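Local atomic coordinates of BIFUNCTIONAL PROTEIN Proline utilization A (PutA) (Corynebacterium freiburgense, PDB entry 5UX5), a protein that catalyses the two-step oxidation of proline to glutamate, joining an FAD-dependent proline dehydrogenase to an NAD-dependent aldehyde dehydrogenase in one polypeptide. Residues L264-P269 with D327-R332; R296-A301 with G348-N353; I561-Y566 with A880-Q885. All coordinates share one frame; numbering follows the deposited sequence.

Interaction 1: residues L264-P269 with D327-R332. With FAD (flavin-adenine dinucleotide), chain E.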
loop_
_atom_site.group_PDB
_atom_site.type_symbol
_atom_site.label_atom_id
_atom_site.label_comp_id
_atom_site.label_asym_id
_atom_site.label_seq_id
_atom_site.Cartn_x
_atom_site.Cartn_y
_atom_site.Cartn_z
ATOM N N LEU A 264 12.685 23.649 -7.497
ATOM C CA LEU A 264 12.849 23.198 -6.117
ATOM C C LEU A 264 11.644 23.638 -5.295
ATOM O O LEU A 264 11.186 24.781 -5.411
ATOM C CB LEU A 264 14.142 23.713 -5.477
ATOM C CG LEU A 264 15.399 23.060 -6.052
ATOM C CD1 LEU A 264 16.695 23.543 -5.341
ATOM C CD2 LEU A 264 15.256 21.552 -6.015
ATOM N N GLN A 265 11.111 22.719 -4.497
ATOM C CA GLN A 265 9.992 23.017 -3.607
ATOM C C GLN A 265 10.559 23.407 -2.245
ATOM O O GLN A 265 11.137 22.568 -1.543
ATOM C CB GLN A 265 9.058 21.819 -3.475
ATOM C CG GLN A 265 8.919 21.028 -4.731
ATOM C CD GLN A 265 8.081 19.773 -4.568
ATOM O OE1 GLN A 265 8.612 18.705 -4.236
ATOM N NE2 GLN A 265 6.802 19.868 -4.898
ATOM N N ALA A 266 10.369 24.677 -1.862
ATOM C CA ALA A 266 10.888 25.169 -0.590
ATOM C C ALA A 266 10.255 24.509 0.631
ATOM O O ALA A 266 10.855 24.575 1.707
ATOM C CB ALA A 266 10.673 26.678 -0.460
ATOM N N TYR A 267 9.091 23.851 0.516
ATOM C CA TYR A 267 8.587 23.210 1.726
ATOM C C TYR A 267 9.351 21.935 2.067
ATOM O O TYR A 267 9.116 21.343 3.128
ATOM C CB TYR A 267 7.063 22.965 1.654
ATOM C CG TYR A 267 6.518 21.902 0.695
ATOM C CD1 TYR A 267 7.357 21.027 0.004
ATOM C CD2 TYR A 267 5.142 21.788 0.482
ATOM C CE1 TYR A 267 6.846 20.061 -0.841
ATOM C CE2 TYR A 267 4.626 20.825 -0.378
ATOM C CZ TYR A 267 5.481 19.964 -1.041
ATOM O OH TYR A 267 4.981 18.995 -1.896
ATOM N N LEU A 268 10.274 21.507 1.222
ATOM C CA LEU A 268 11.161 20.419 1.588
ATOM C C LEU A 268 12.400 20.987 2.258
ATOM O O LEU A 268 13.172 21.701 1.605
ATOM C CB LEU A 268 11.537 19.612 0.373
ATOM C CG LEU A 268 10.362 18.994 -0.369
ATOM C CD1 LEU A 268 10.946 18.149 -1.449
ATOM C CD2 LEU A 268 9.529 18.143 0.596
ATOM N N PRO A 269 12.623 20.727 3.534
ATOM C CA PRO A 269 13.841 21.246 4.163
ATOM C C PRO A 269 15.101 20.844 3.404
ATOM O O PRO A 269 16.018 21.653 3.272
ATOM C CB PRO A 269 13.783 20.651 5.575
ATOM C CG PRO A 269 12.808 19.538 5.485
ATOM C CD PRO A 269 11.801 19.952 4.476
ATOM N N ASP A 327 7.526 29.447 4.545
ATOM C CA ASP A 327 7.800 30.840 4.227
ATOM C C ASP A 327 9.241 31.203 4.562
ATOM O O ASP A 327 9.891 31.939 3.813
ATOM C CB ASP A 327 6.829 31.738 4.988
ATOM C CG ASP A 327 5.446 31.725 4.393
ATOM O OD1 ASP A 327 5.301 31.414 3.186
ATOM O OD2 ASP A 327 4.508 32.094 5.115
ATOM N N ALA A 328 9.764 30.650 5.664
ATOM C CA ALA A 328 11.130 30.929 6.093
ATOM C C ALA A 328 12.143 30.360 5.116
ATOM O O ALA A 328 13.098 31.046 4.726
ATOM C CB ALA A 328 11.366 30.362 7.492
ATOM N N ASN A 329 11.985 29.086 4.754
ATOM C CA ASN A 329 12.925 28.452 3.842
ATOM C C ASN A 329 12.851 29.073 2.453
ATOM O O ASN A 329 13.858 29.126 1.741
ATOM C CB ASN A 329 12.648 26.946 3.782
ATOM C CG ASN A 329 13.776 26.168 3.123
ATOM O OD1 ASN A 329 14.949 26.447 3.360
ATOM N ND2 ASN A 329 13.428 25.178 2.314
ATOM N N PHE A 330 11.665 29.519 2.038
ATOM C CA PHE A 330 11.551 30.236 0.778
ATOM C C PHE A 330 12.445 31.472 0.800
ATOM O O PHE A 330 13.155 31.756 -0.168
ATOM C CB PHE A 330 10.086 30.600 0.537
ATOM C CG PHE A 330 9.735 30.904 -0.890
ATOM C CD1 PHE A 330 9.448 29.887 -1.779
ATOM C CD2 PHE A 330 9.676 32.219 -1.346
ATOM C CE1 PHE A 330 9.099 30.186 -3.099
ATOM C CE2 PHE A 330 9.332 32.514 -2.652
ATOM C CZ PHE A 330 9.036 31.501 -3.520
ATOM N N LEU A 331 12.462 32.193 1.922
ATOM C CA LEU A 331 13.349 33.344 2.034
ATOM C C LEU A 331 14.806 32.918 2.144
ATOM O O LEU A 331 15.689 33.610 1.631
ATOM C CB LEU A 331 12.951 34.206 3.225
ATOM C CG LEU A 331 11.572 34.865 3.196
ATOM C CD1 LEU A 331 11.230 35.338 4.580
ATOM C CD2 LEU A 331 11.602 36.064 2.322
ATOM N N ARG A 332 15.093 31.801 2.826
ATOM C CA ARG A 332 16.488 31.364 2.922
ATOM C C ARG A 332 17.046 30.983 1.557
ATOM O O ARG A 332 18.179 31.347 1.216
ATOM C CB ARG A 332 16.647 30.199 3.894
ATOM C CG ARG A 332 18.090 29.684 3.978
ATOM C CD ARG A 332 18.288 28.599 5.047
ATOM N NE ARG A 332 17.354 27.490 4.850
ATOM C CZ ARG A 332 17.329 26.355 5.554
ATOM N NH1 ARG A 332 18.188 26.144 6.530
ATOM N NH2 ARG A 332 16.422 25.427 5.283
HETATM P PA FAD E . 1.200 31.140 0.047
HETATM O O1A FAD E . -0.201 31.256 0.741
HETATM O O2A FAD E . 2.285 32.005 0.488
HETATM O O5B FAD E . 1.904 29.837 0.115
HETATM C C5B FAD E . 1.156 28.638 0.198
HETATM C C4B FAD E . 2.123 27.476 0.331
HETATM O O4B FAD E . 2.560 27.338 1.652
HETATM C C3B FAD E . 1.516 26.159 -0.033
HETATM O O3B FAD E . 1.455 25.876 -1.386
HETATM C C2B FAD E . 2.384 25.201 0.701
HETATM O O2B FAD E . 3.462 24.802 -0.063
HETATM C C1B FAD E . 2.752 25.970 1.936
HETATM N N9A FAD E . 1.961 25.593 3.098
HETATM C C8A FAD E . 0.688 26.047 3.414
HETATM N N7A FAD E . 0.268 25.458 4.551
HETATM C C5A FAD E . 1.240 24.601 5.056
HETATM C C6A FAD E . 1.343 23.771 6.189
HETATM N N6A FAD E . 0.285 23.618 7.173
HETATM N N1A FAD E . 2.471 23.066 6.372
HETATM C C2A FAD E . 3.498 23.146 5.469
HETATM N N3A FAD E . 3.427 23.944 4.358
HETATM C C4A FAD E . 2.332 24.675 4.124
HETATM N N1 FAD E . 4.244 23.594 -7.152
HETATM C C2 FAD E . 5.047 22.398 -7.225
HETATM O O2 FAD E . 5.018 21.524 -6.164
HETATM N N3 FAD E . 5.778 22.122 -8.387
HETATM C C4 FAD E . 5.789 23.002 -9.471
HETATM O O4 FAD E . 6.532 22.714 -10.603
HETATM C C4X FAD E . 5.093 24.323 -9.348
HETATM N N5 FAD E . 5.202 25.317 -10.315
HETATM C C5X FAD E . 4.576 26.559 -10.143
HETATM C C6 FAD E . 4.679 27.568 -11.120
HETATM C C7 FAD E . 4.038 28.785 -10.918
HETATM C C7M FAD E . 4.121 29.877 -11.944
HETATM C C8 FAD E . 3.324 29.026 -9.771
HETATM C C8M FAD E . 2.640 30.338 -9.560
HETATM C C9 FAD E . 3.217 28.036 -8.806
HETATM C C9A FAD E . 3.840 26.817 -8.993
HETATM N N10 FAD E . 3.721 25.831 -7.969
HETATM C C10 FAD E . 4.342 24.575 -8.131
HETATM C "C1'" FAD E . 2.897 26.105 -6.778
HETATM C "C2'" FAD E . 3.616 26.558 -5.536
HETATM O "O2'" FAD E . 4.375 25.505 -5.058
HETATM C "C3'" FAD E . 2.544 27.028 -4.530
HETATM O "O3'" FAD E . 1.767 25.942 -4.201
HETATM C "C4'" FAD E . 1.596 28.155 -4.960
HETATM O "O4'" FAD E . 2.131 28.986 -5.925
HETATM C "C5'" FAD E . 1.010 28.956 -3.776
HETATM O "O5'" FAD E . 1.940 29.383 -2.788
HETATM P P FAD E . 2.328 30.931 -2.504
HETATM O O1P FAD E . 3.856 31.307 -2.435
HETATM O O2P FAD E . 1.415 31.602 -3.602
HETATM O O3P FAD E . 1.297 31.493 -1.387
#
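Asn-329 reaches from helix 323-337 to the backbone of Ala-266, at the point where strand 260-265 of the proline dehydrogenase barrel, a TIM-barrel relative, gives way to a type I turn running from Gln-265 to Leu-268. The amide ND2 donates to the carbonyl O of Ala-266 over 2.7 Å. The bond is nearly straight, with 174° at the hydrogen; it lies in the amide plane of Asn-329 and meets a lone pair of the carbonyl. Holding CG anti to the backbone N (chi1 -166°) carries the amide off the helix toward this oxygen. Beside the polar link, the methyl CB of Ala-266 sits at the ring edge of Phe-330, 3.7 Å from CD1, so one residue of the turn meets two successive side chains of the helix.

A second shell fixes the amide. Arg-332, one helical turn on, approaches side-on with NE and NH2 both donating to OD1 of Asn-329. OD1 lies in the guanidinium plane, but NE is in the carbonyl plane whereas NH2 stands 54° above it, off the lone pairs. With OD1 gripped twice, ND2 is left to face the turn, and the positive guanidinium probably polarises the amide and strengthens its N-H as a donor. Arg-332 is itself steadied by the carbonyl of Ala-455 and by a cation-pi contact with Phe-272. Within the turn, Leu-268 N bonds to Gln-265 O, and the hydroxyl of Ser-271 is hydrogen-bonded to the carbonyls of Gln-265 and Leu-268.

The strand end that meets the helix also contacts the flavin. The side chain of Gln-265 starts away from the helix, extends beyond CG and is also held by the carbonyl of Glu-234; its NE2 donates to O2 of the FAD at 2.7 Å.

Interaction 2: residues R296-A301 with G348-N353. With FAD (flavin-adenine dinucleotide), chain E.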
loop_
_atom_site.group_PDB
_atom_site.type_symbol
_atom_site.label_atom_id
_atom_site.label_comp_id
_atom_site.label_asym_id
_atom_site.label_seq_id
_atom_site.Cartn_x
_atom_site.Cartn_y
_atom_site.Cartn_z
ATOM N N ARG A 296 13.503 27.307 -10.630
ATOM C CA ARG A 296 12.206 27.874 -10.284
ATOM C C ARG A 296 11.933 27.532 -8.823
ATOM O O ARG A 296 11.830 26.349 -8.462
ATOM C CB ARG A 296 11.090 27.333 -11.182
ATOM C CG ARG A 296 9.748 28.000 -10.879
ATOM C CD ARG A 296 8.543 27.219 -11.361
ATOM N NE ARG A 296 8.526 27.074 -12.802
ATOM C CZ ARG A 296 7.845 26.127 -13.422
ATOM N NH1 ARG A 296 7.161 25.259 -12.694
ATOM N NH2 ARG A 296 7.871 26.034 -14.746
ATOM N N LEU A 297 11.848 28.553 -7.983
ATOM C CA LEU A 297 11.538 28.373 -6.575
ATOM C C LEU A 297 10.032 28.376 -6.391
ATOM O O LEU A 297 9.384 29.379 -6.696
ATOM C CB LEU A 297 12.143 29.501 -5.755
ATOM C CG LEU A 297 13.572 29.296 -5.327
ATOM C CD1 LEU A 297 13.832 30.239 -4.176
ATOM C CD2 LEU A 297 13.744 27.876 -4.947
ATOM N N VAL A 298 9.481 27.270 -5.879
ATOM C CA VAL A 298 8.068 27.171 -5.525
ATOM C C VAL A 298 7.983 26.784 -4.056
ATOM O O VAL A 298 8.959 26.322 -3.454
ATOM C CB VAL A 298 7.293 26.154 -6.399
ATOM C CG1 VAL A 298 7.532 26.393 -7.910
ATOM C CG2 VAL A 298 7.652 24.737 -6.011
ATOM N N LYS A 299 6.819 27.014 -3.452
ATOM C CA LYS A 299 6.700 26.567 -2.063
ATOM C C LYS A 299 6.353 25.085 -1.986
ATOM O O LYS A 299 6.903 24.368 -1.141
ATOM C CB LYS A 299 5.712 27.449 -1.285
ATOM C CG LYS A 299 6.363 28.788 -0.855
ATOM C CD LYS A 299 5.396 29.842 -0.283
ATOM C CE LYS A 299 6.112 31.216 -0.158
ATOM N NZ LYS A 299 5.312 32.362 0.430
ATOM N N GLY A 300 5.497 24.597 -2.888
ATOM C CA GLY A 300 5.158 23.180 -2.975
ATOM C C GLY A 300 3.665 22.934 -3.042
ATOM O O GLY A 300 2.919 23.510 -2.242
ATOM N N ALA A 301 3.201 22.090 -3.972
ATOM C CA ALA A 301 1.766 21.934 -4.210
ATOM C C ALA A 301 1.211 20.568 -3.798
ATOM O O ALA A 301 0.026 20.310 -4.007
ATOM C CB ALA A 301 1.446 22.203 -5.676
ATOM N N GLY A 348 13.758 31.750 -10.958
ATOM C CA GLY A 348 12.362 32.115 -11.077
ATOM C C GLY A 348 11.664 31.993 -9.729
ATOM O O GLY A 348 11.509 30.882 -9.207
ATOM N N ILE A 349 11.271 33.122 -9.140
ATOM C CA ILE A 349 10.444 33.110 -7.937
ATOM C C ILE A 349 9.004 32.875 -8.378
ATOM O O ILE A 349 8.420 33.688 -9.101
ATOM C CB ILE A 349 10.581 34.418 -7.130
ATOM C CG1 ILE A 349 11.649 34.329 -6.033
ATOM C CG2 ILE A 349 9.290 34.769 -6.442
ATOM C CD1 ILE A 349 13.028 34.285 -6.517
ATOM N N ALA A 350 8.430 31.756 -7.953
ATOM C CA ALA A 350 7.083 31.357 -8.353
ATOM C C ALA A 350 6.194 31.487 -7.122
ATOM O O ALA A 350 6.082 30.557 -6.321
ATOM C CB ALA A 350 7.049 29.933 -8.920
ATOM N N SER A 351 5.588 32.662 -6.958
ATOM C CA SER A 351 4.730 32.910 -5.811
ATOM C C SER A 351 3.772 34.048 -6.131
ATOM O O SER A 351 4.144 35.005 -6.817
ATOM C CB SER A 351 5.549 33.249 -4.560
ATOM O OG SER A 351 4.686 33.522 -3.464
ATOM N N HIS A 352 2.535 33.934 -5.642
ATOM C CA HIS A 352 1.599 35.057 -5.645
ATOM C C HIS A 352 1.607 35.812 -4.326
ATOM O O HIS A 352 0.847 36.776 -4.164
ATOM C CB HIS A 352 0.179 34.590 -5.965
ATOM C CG HIS A 352 -0.061 34.378 -7.422
ATOM N ND1 HIS A 352 -0.238 35.423 -8.303
ATOM C CD2 HIS A 352 -0.162 33.244 -8.155
ATOM C CE1 HIS A 352 -0.427 34.943 -9.520
ATOM N NE2 HIS A 352 -0.386 33.624 -9.456
ATOM N N ASN A 353 2.433 35.377 -3.379
ATOM C CA ASN A 353 2.651 36.098 -2.137
ATOM C C ASN A 353 3.496 37.337 -2.412
ATOM O O ASN A 353 4.693 37.227 -2.699
ATOM C CB ASN A 353 3.335 35.177 -1.137
ATOM C CG ASN A 353 3.471 35.805 0.211
ATOM O OD1 ASN A 353 4.032 36.895 0.355
ATOM N ND2 ASN A 353 2.946 35.130 1.216
HETATM P PA FAD E . 1.200 31.140 0.047
HETATM O O1A FAD E . -0.201 31.256 0.741
HETATM O O2A FAD E . 2.285 32.005 0.488
HETATM O O5B FAD E . 1.904 29.837 0.115
HETATM C C5B FAD E . 1.156 28.638 0.198
HETATM C C4B FAD E . 2.123 27.476 0.331
HETATM O O4B FAD E . 2.560 27.338 1.652
HETATM C C3B FAD E . 1.516 26.159 -0.033
HETATM O O3B FAD E . 1.455 25.876 -1.386
HETATM C C2B FAD E . 2.384 25.201 0.701
HETATM O O2B FAD E . 3.462 24.802 -0.063
HETATM C C1B FAD E . 2.752 25.970 1.936
HETATM N N9A FAD E . 1.961 25.593 3.098
HETATM C C8A FAD E . 0.688 26.047 3.414
HETATM N N7A FAD E . 0.268 25.458 4.551
HETATM C C5A FAD E . 1.240 24.601 5.056
HETATM C C6A FAD E . 1.343 23.771 6.189
HETATM N N6A FAD E . 0.285 23.618 7.173
HETATM N N1A FAD E . 2.471 23.066 6.372
HETATM C C2A FAD E . 3.498 23.146 5.469
HETATM N N3A FAD E . 3.427 23.944 4.358
HETATM C C4A FAD E . 2.332 24.675 4.124
HETATM N N1 FAD E . 4.244 23.594 -7.152
HETATM C C2 FAD E . 5.047 22.398 -7.225
HETATM O O2 FAD E . 5.018 21.524 -6.164
HETATM N N3 FAD E . 5.778 22.122 -8.387
HETATM C C4 FAD E . 5.789 23.002 -9.471
HETATM O O4 FAD E . 6.532 22.714 -10.603
HETATM C C4X FAD E . 5.093 24.323 -9.348
HETATM N N5 FAD E . 5.202 25.317 -10.315
HETATM C C5X FAD E . 4.576 26.559 -10.143
HETATM C C6 FAD E . 4.679 27.568 -11.120
HETATM C C7 FAD E . 4.038 28.785 -10.918
HETATM C C7M FAD E . 4.121 29.877 -11.944
HETATM C C8 FAD E . 3.324 29.026 -9.771
HETATM C C8M FAD E . 2.640 30.338 -9.560
HETATM C C9 FAD E . 3.217 28.036 -8.806
HETATM C C9A FAD E . 3.840 26.817 -8.993
HETATM N N10 FAD E . 3.721 25.831 -7.969
HETATM C C10 FAD E . 4.342 24.575 -8.131
HETATM C "C1'" FAD E . 2.897 26.105 -6.778
HETATM C "C2'" FAD E . 3.616 26.558 -5.536
HETATM O "O2'" FAD E . 4.375 25.505 -5.058
HETATM C "C3'" FAD E . 2.544 27.028 -4.530
HETATM O "O3'" FAD E . 1.767 25.942 -4.201
HETATM C "C4'" FAD E . 1.596 28.155 -4.960
HETATM O "O4'" FAD E . 2.131 28.986 -5.925
HETATM C "C5'" FAD E . 1.010 28.956 -3.776
HETATM O "O5'" FAD E . 1.940 29.383 -2.788
HETATM P P FAD E . 2.328 30.931 -2.504
HETATM O O1P FAD E . 3.856 31.307 -2.435
HETATM O O2P FAD E . 1.415 31.602 -3.602
HETATM O O3P FAD E . 1.297 31.493 -1.387
#
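Neighbouring parallel strands of the proline dehydrogenase barrel meet here and lead into the FAD site at their C-terminal ends. Strand 293-298 pairs with strand 345-350: Leu-297 N donates to Gly-348 O at 2.7 Å, and Ala-350 N returns a bond to Leu-297 O at 2.9 Å. Leu-297 thus bonds to the residues on either side of its partner Ile-349, the pattern of a parallel ladder at every second residue.

Arg-296 and Val-298 project to the flavin side. The CG1 methyl of Val-298 packs against Ala-350 CB at 3.7 Å and against the isoalloxazine around C4X and N5. Arg-296 runs past the same alanine and bends at chi3 (-63°), which brings NH1 to FAD N5 in a weak bond; its NE is paired with Glu-376 and its NH2 is bonded to Tyr-185.

Beyond the strands, the two loops bind the ribityl chain, ribose and pyrophosphate. Gly-300 N donates to the ribityl O2', its carbonyl O accepts from the ribose O2B at 2.6 Å, and Ala-301 N donates to flavin O2. The extended chain of Lys-299 reaches the pyrophosphate, where NZ bonds O2A at 3.0 Å while also forming a salt bridge with Asp-327. From the loop after strand 345-350, Ser-351 OG donates to O1P at 2.6 Å and closes an ST turn by accepting from Asn-353 N. Asn-353 divides its amide: ND2 donates to O2A and, as N-cap of helix 354-367, OD1 accepts from Ser-356 N. Cofactor-binding loops at the C-terminal ends of parallel strands are the hallmark of TIM-barrel active sites.

Interaction 3: residues I561-Y566 with A880-Q885; sequences IDFARY and AIVQRQ. With SO4 (sulfate ion), chain G.
Val-882 wedges its two methyls between Phe-563 and Tyr-566, joining helix 550-574 of the aldehyde dehydrogenase fold to the loop between strands 870-873 and 890-891. The contact is apolar where the segments touch, with no hydrogen bond between them. CG2 lies over one face of the Phe-563 ring in a CH-pi contact, 3.9 Å from the centroid and 29° off the ring normal. The other methyl, CG1, stands anti to the backbone N (chi1 169°) and meets Tyr-566 at CB, 3.6 Å away. From the preceding residue, Asp-562 CB approaches Val-882 CG2 at 3.6 Å, so the branched side chain is embraced by three helix residues. Gln-883 adds its aliphatic part, CG lying 3.6 Å from Tyr-566 CE1, with its amide plane turned 70° from the phenol ring.

The polar ends of Asp-562 and Gln-883 have partners outside the two segments. The carboxylate of Asp-562 accepts from the backbone N of Ala-469 and from the amide of Asn-468, which also bonds to the carbonyl of Val-882 and so bridges helix and loop. Gln-883 OE1 accepts from Arg-569, farther along the helix.

Within the loop, Gln-885 N bonds to Ile-881 O, while its side chain folds back so that OE1 accepts from Ile-881 N at 2.7 Å. Ala-880 N donates to O2 of a sulfate, probably from the crystallisation liquor, that Ser-726 OG and Gly-879 N also bond.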
loop_
_atom_site.group_PDB
_atom_site.type_symbol
_atom_site.label_atom_id
_atom_site.label_comp_id
_atom_site.label_asym_id
_atom_site.label_seq_id
_atom_site.Cartn_x
_atom_site.Cartn_y
_atom_site.Cartn_z
ATOM N N ILE A 561 7.952 -8.692 11.306
ATOM C CA ILE A 561 8.249 -8.002 12.553
ATOM C C ILE A 561 6.957 -7.653 13.300
ATOM O O ILE A 561 6.851 -7.847 14.522
ATOM C CB ILE A 561 9.142 -6.783 12.261
ATOM C CG1 ILE A 561 10.469 -7.300 11.694
ATOM C CG2 ILE A 561 9.415 -5.997 13.538
ATOM C CD1 ILE A 561 11.414 -6.272 11.113
ATOM N N ASP A 562 5.952 -7.156 12.582
ATOM C CA ASP A 562 4.689 -6.806 13.219
ATOM C C ASP A 562 4.034 -8.011 13.892
ATOM O O ASP A 562 3.454 -7.873 14.972
ATOM C CB ASP A 562 3.726 -6.173 12.211
ATOM C CG ASP A 562 4.118 -4.746 11.819
ATOM O OD1 ASP A 562 5.089 -4.185 12.378
ATOM O OD2 ASP A 562 3.432 -4.177 10.941
ATOM N N PHE A 563 4.081 -9.196 13.262
ATOM C CA PHE A 563 3.478 -10.361 13.909
ATOM C C PHE A 563 4.089 -10.597 15.289
ATOM O O PHE A 563 3.371 -10.909 16.245
ATOM C CB PHE A 563 3.603 -11.615 13.048
ATOM C CG PHE A 563 2.603 -11.692 11.921
ATOM C CD1 PHE A 563 1.272 -11.368 12.120
ATOM C CD2 PHE A 563 3.011 -12.083 10.635
ATOM C CE1 PHE A 563 0.340 -11.441 11.044
ATOM C CE2 PHE A 563 2.104 -12.143 9.561
ATOM C CZ PHE A 563 0.771 -11.819 9.754
ATOM N N ALA A 564 5.411 -10.474 15.415
ATOM C CA ALA A 564 6.045 -10.707 16.709
ATOM C C ALA A 564 5.549 -9.715 17.754
ATOM O O ALA A 564 5.215 -10.103 18.876
ATOM C CB ALA A 564 7.564 -10.637 16.578
ATOM N N ARG A 565 5.478 -8.430 17.406
ATOM C CA ARG A 565 5.047 -7.428 18.382
ATOM C C ARG A 565 3.553 -7.526 18.672
ATOM O O ARG A 565 3.139 -7.485 19.836
ATOM C CB ARG A 565 5.400 -6.025 17.887
ATOM C CG ARG A 565 6.888 -5.768 17.867
ATOM C CD ARG A 565 7.227 -4.290 18.044
ATOM N NE ARG A 565 8.334 -3.951 17.155
ATOM C CZ ARG A 565 9.612 -4.192 17.416
ATOM N NH1 ARG A 565 10.523 -3.880 16.503
ATOM N NH2 ARG A 565 9.973 -4.731 18.588
ATOM N N TYR A 566 2.737 -7.704 17.636
ATOM C CA TYR A 566 1.297 -7.806 17.831
ATOM C C TYR A 566 0.938 -9.025 18.679
ATOM O O TYR A 566 0.176 -8.913 19.644
ATOM C CB TYR A 566 0.587 -7.870 16.486
ATOM C CG TYR A 566 -0.910 -7.847 16.615
ATOM C CD1 TYR A 566 -1.542 -6.705 17.035
ATOM C CD2 TYR A 566 -1.700 -8.958 16.308
ATOM C CE1 TYR A 566 -2.906 -6.636 17.162
ATOM C CE2 TYR A 566 -3.111 -8.895 16.428
ATOM C CZ TYR A 566 -3.699 -7.727 16.862
ATOM O OH TYR A 566 -5.063 -7.580 17.010
ATOM N N ALA A 880 -2.223 -6.374 3.169
ATOM C CA ALA A 880 -2.855 -6.255 4.472
ATOM C C ALA A 880 -1.802 -6.057 5.525
ATOM O O ALA A 880 -0.787 -6.756 5.535
ATOM C CB ALA A 880 -3.667 -7.497 4.799
ATOM N N ILE A 881 -2.012 -5.063 6.376
ATOM C CA ILE A 881 -1.052 -4.719 7.408
ATOM C C ILE A 881 -1.611 -5.146 8.760
ATOM O O ILE A 881 -2.763 -4.840 9.097
ATOM C CB ILE A 881 -0.697 -3.226 7.351
ATOM C CG1 ILE A 881 0.258 -2.997 6.151
ATOM C CG2 ILE A 881 -0.028 -2.820 8.621
ATOM C CD1 ILE A 881 0.239 -1.640 5.584
ATOM N N VAL A 882 -0.777 -5.843 9.534
ATOM C CA VAL A 882 -1.105 -6.370 10.850
ATOM C C VAL A 882 -1.899 -5.347 11.641
ATOM O O VAL A 882 -1.581 -4.158 11.641
ATOM C CB VAL A 882 0.162 -6.755 11.623
ATOM C CG1 VAL A 882 -0.193 -7.026 13.065
ATOM C CG2 VAL A 882 0.814 -7.956 11.003
ATOM N N GLN A 883 -2.991 -5.799 12.236
ATOM C CA GLN A 883 -3.875 -5.008 13.077
ATOM C C GLN A 883 -4.666 -3.949 12.318
ATOM O O GLN A 883 -5.810 -3.669 12.683
ATOM C CB GLN A 883 -3.100 -4.381 14.223
ATOM C CG GLN A 883 -4.026 -3.788 15.219
ATOM C CD GLN A 883 -3.314 -2.875 16.182
ATOM O OE1 GLN A 883 -3.523 -2.965 17.395
ATOM N NE2 GLN A 883 -2.460 -1.991 15.652
ATOM N N ARG A 884 -4.082 -3.345 11.275
ATOM C CA ARG A 884 -4.855 -2.445 10.418
ATOM C C ARG A 884 -5.916 -3.217 9.656
ATOM O O ARG A 884 -7.082 -2.823 9.628
ATOM C CB ARG A 884 -3.950 -1.720 9.431
ATOM C CG ARG A 884 -3.179 -0.544 9.952
ATOM C CD ARG A 884 -2.625 0.242 8.780
ATOM N NE ARG A 884 -1.458 1.044 9.121
ATOM C CZ ARG A 884 -0.700 1.652 8.211
ATOM N NH1 ARG A 884 -0.992 1.534 6.933
ATOM N NH2 ARG A 884 0.353 2.361 8.573
ATOM N N GLN A 885 -5.500 -4.271 8.953
ATOM C CA GLN A 885 -6.391 -5.161 8.201
ATOM C C GLN A 885 -6.032 -6.578 8.621
ATOM O O GLN A 885 -5.183 -7.230 7.995
ATOM C CB GLN A 885 -6.246 -4.974 6.689
ATOM C CG GLN A 885 -6.469 -3.543 6.216
ATOM C CD GLN A 885 -5.158 -2.787 6.078
ATOM O OE1 GLN A 885 -4.093 -3.405 5.932
ATOM N NE2 GLN A 885 -5.221 -1.448 6.160
HETATM S S SO4 G . -1.860 -9.901 1.607
HETATM O O1 SO4 G . -0.809 -9.123 0.945
HETATM O O2 SO4 G . -2.980 -8.975 1.779
HETATM O O3 SO4 G . -1.393 -10.490 2.880
HETATM O O4 SO4 G . -2.236 -11.010 0.743
#

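How the interactions relate
Interactions 1 and 2 belong to one barrel and share a boundary: strands 260-265 and 293-298 are sheet neighbours, and Ala-266 N meets Val-298 O at 2.7 Å. Interaction 1 sets a helix against a strand end, whereas interaction 2 joins two sheet strands and the loops that follow them; both touch the FAD and are buried. Interaction 3 is also largely buried but belongs to the aldehyde dehydrogenase part, its centre about 37 Å from that of interaction 1 and about 41 Å from that of interaction 2. The chemistry follows the setting: a hydrogen bond from a side-chain amide to a backbone carbonyl in the first, backbone pairing and phosphate binding in the second, methyl-to-ring packing in the third.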